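PDB 4Y6X: coat protein from Tobacco streak virus, which forms the viral capsid and binds RNA, probably at the 3' end of the viral RNA to aid translation initiation and packaging. Local coordinates for residues 67-72 and 126-131. Numbering follows the deposited sequence.
Sequences LLIGFV and IVWCLD
Strands 67-72 and 126-130 run the same way, their axes 11.3 Å apart at closest and crossing at -23°, a spacing bridged by side chains with no hydrogen bond between them. The sharpest feature is a T-shaped pair: the pyrrole edge of W128 points into the face of F71, the planes at 86° and the centroids of the F71 ring and the five-membered ring of W128 4.6 Å apart. NE1 of W128 sits over the centre of the F71 ring, 3.4 Å above its plane, so the indole N-H end is set against the phenyl pi cloud. F71 presents that face with CG in the crowded position between backbone N and carbonyl carbon (chi1 66°). Two residues before F71, CD1 of I69 meets CZ2 of W128 obliquely at 3.9 Å. The CD1 tip of I126 reaches CD2 of L67 at 3.5 Å and, more loosely, CG2 of I69; CG2 of I126 lies over one face of the W128 indole, toward its rim, packing within the same strand. All five side chains are buried, in the apolar core between the two four-stranded sheets of the jelly roll. F79 of strand 77-82 and F101 of strand 99-101 add edge-to-face partners for F71, W35 does so for W128, and L67 and I69 also pack on F111 of strand 107-117, next to 63-73 in its sheet.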
loop_
_atom_site.group_PDB
_atom_site.type_symbol
_atom_site.label_atom_id
_atom_site.label_comp_id
_atom_site.label_asym_id
_atom_site.label_seq_id
_atom_site.Cartn_x
_atom_site.Cartn_y
_atom_site.Cartn_z
ATOM N N LEU A 67 -1.988 1.918 -17.534
ATOM C CA LEU A 67 -1.028 1.370 -16.617
ATOM C C LEU A 67 0.368 1.684 -17.180
ATOM O O LEU A 67 0.657 1.345 -18.346
ATOM C CB LEU A 67 -1.226 -0.106 -16.528
ATOM C CG LEU A 67 -0.078 -0.835 -15.813
ATOM C CD1 LEU A 67 -0.009 -0.521 -14.323
ATOM C CD2 LEU A 67 -0.246 -2.296 -16.041
ATOM N N LEU A 68 1.209 2.304 -16.380
ATOM C CA LEU A 68 2.594 2.590 -16.704
ATOM C C LEU A 68 3.495 1.698 -15.931
ATOM O O LEU A 68 3.340 1.567 -14.684
ATOM C CB LEU A 68 2.980 3.992 -16.313
ATOM C CG LEU A 68 2.669 5.153 -17.277
ATOM C CD1 LEU A 68 1.381 5.055 -18.012
ATOM C CD2 LEU A 68 2.811 6.504 -16.582
ATOM N N ILE A 69 4.414 1.032 -16.633
ATOM C CA ILE A 69 5.421 0.291 -15.961
ATOM C C ILE A 69 6.804 0.662 -16.451
ATOM O O ILE A 69 7.005 1.065 -17.624
ATOM C CB ILE A 69 5.175 -1.184 -15.998
ATOM C CG1 ILE A 69 5.325 -1.719 -17.368
ATOM C CG2 ILE A 69 3.769 -1.605 -15.527
ATOM C CD1 ILE A 69 6.087 -2.996 -17.265
ATOM N N GLY A 70 7.764 0.556 -15.554
ATOM C CA GLY A 70 9.161 0.800 -15.910
ATOM C C GLY A 70 9.995 -0.220 -15.225
ATOM O O GLY A 70 9.669 -0.630 -14.118
ATOM N N PHE A 71 11.063 -0.635 -15.857
ATOM C CA PHE A 71 11.922 -1.633 -15.282
ATOM C C PHE A 71 13.289 -1.610 -15.874
ATOM O O PHE A 71 13.511 -1.045 -16.962
ATOM C CB PHE A 71 11.316 -3.018 -15.399
ATOM C CG PHE A 71 11.196 -3.500 -16.810
ATOM C CD1 PHE A 71 10.055 -3.213 -17.550
ATOM C CD2 PHE A 71 12.197 -4.264 -17.382
ATOM C CE1 PHE A 71 9.916 -3.642 -18.867
ATOM C CE2 PHE A 71 12.082 -4.697 -18.712
ATOM C CZ PHE A 71 10.939 -4.368 -19.443
ATOM N N VAL A 72 14.212 -2.213 -15.146
ATOM C CA VAL A 72 15.539 -2.557 -15.643
ATOM C C VAL A 72 15.731 -4.051 -15.464
ATOM O O VAL A 72 15.387 -4.601 -14.413
ATOM C CB VAL A 72 16.646 -1.816 -14.851
ATOM C CG1 VAL A 72 18.019 -2.216 -15.344
ATOM C CG2 VAL A 72 16.559 -0.338 -15.122
ATOM N N ILE A 126 1.172 -8.972 -16.772
ATOM C CA ILE A 126 2.346 -8.616 -17.539
ATOM C C ILE A 126 3.330 -9.748 -17.393
ATOM O O ILE A 126 3.521 -10.260 -16.303
ATOM C CB ILE A 126 2.893 -7.271 -17.094
ATOM C CG1 ILE A 126 1.886 -6.192 -17.489
ATOM C CG2 ILE A 126 4.191 -6.968 -17.836
ATOM C CD1 ILE A 126 1.861 -5.111 -16.492
ATOM N N VAL A 127 3.922 -10.150 -18.503
ATOM C CA VAL A 127 4.798 -11.286 -18.547
ATOM C C VAL A 127 6.136 -10.897 -19.151
ATOM O O VAL A 127 6.176 -10.245 -20.174
ATOM C CB VAL A 127 4.171 -12.414 -19.413
ATOM C CG1 VAL A 127 5.104 -13.619 -19.528
ATOM C CG2 VAL A 127 2.838 -12.855 -18.860
ATOM N N TRP A 128 7.229 -11.318 -18.514
ATOM C CA TRP A 128 8.576 -11.128 -19.012
ATOM C C TRP A 128 9.213 -12.473 -19.403
ATOM O O TRP A 128 9.062 -13.439 -18.665
ATOM C CB TRP A 128 9.498 -10.557 -17.947
ATOM C CG TRP A 128 9.289 -9.161 -17.625
ATOM C CD1 TRP A 128 10.035 -8.134 -18.051
ATOM C CD2 TRP A 128 8.254 -8.613 -16.795
ATOM N NE1 TRP A 128 9.529 -6.939 -17.559
ATOM C CE2 TRP A 128 8.439 -7.220 -16.775
ATOM C CE3 TRP A 128 7.195 -9.166 -16.055
ATOM C CZ2 TRP A 128 7.611 -6.363 -16.046
ATOM C CZ3 TRP A 128 6.380 -8.317 -15.318
ATOM C CH2 TRP A 128 6.606 -6.934 -15.303
ATOM N N CYS A 129 9.918 -12.492 -20.529
ATOM C CA CYS A 129 10.747 -13.655 -20.957
ATOM C C CYS A 129 12.198 -13.211 -21.124
ATOM O O CYS A 129 12.531 -12.453 -22.042
ATOM C CB CYS A 129 10.272 -14.186 -22.316
ATOM S SG CYS A 129 8.488 -14.435 -22.375
ATOM N N LEU A 130 13.067 -13.692 -20.254
ATOM C CA LEU A 130 14.458 -13.335 -20.313
ATOM C C LEU A 130 15.241 -14.342 -21.137
ATOM O O LEU A 130 15.041 -15.531 -21.001
ATOM C CB LEU A 130 15.021 -13.264 -18.897
ATOM C CG LEU A 130 14.819 -11.913 -18.195
ATOM C CD1 LEU A 130 13.343 -11.642 -17.965
ATOM C CD2 LEU A 130 15.498 -11.947 -16.866
ATOM N N ASP A 131 16.200 -13.837 -21.902
ATOM C CA ASP A 131 17.137 -14.652 -22.684
ATOM C C ASP A 131 18.087 -15.423 -21.784
ATOM O O ASP A 131 18.324 -16.582 -22.013
ATOM C CB ASP A 131 17.967 -13.778 -23.638
ATOM C CG ASP A 131 17.133 -13.199 -24.809
ATOM O OD1 ASP A 131 15.898 -13.470 -24.898
ATOM O OD2 ASP A 131 17.710 -12.417 -25.620
#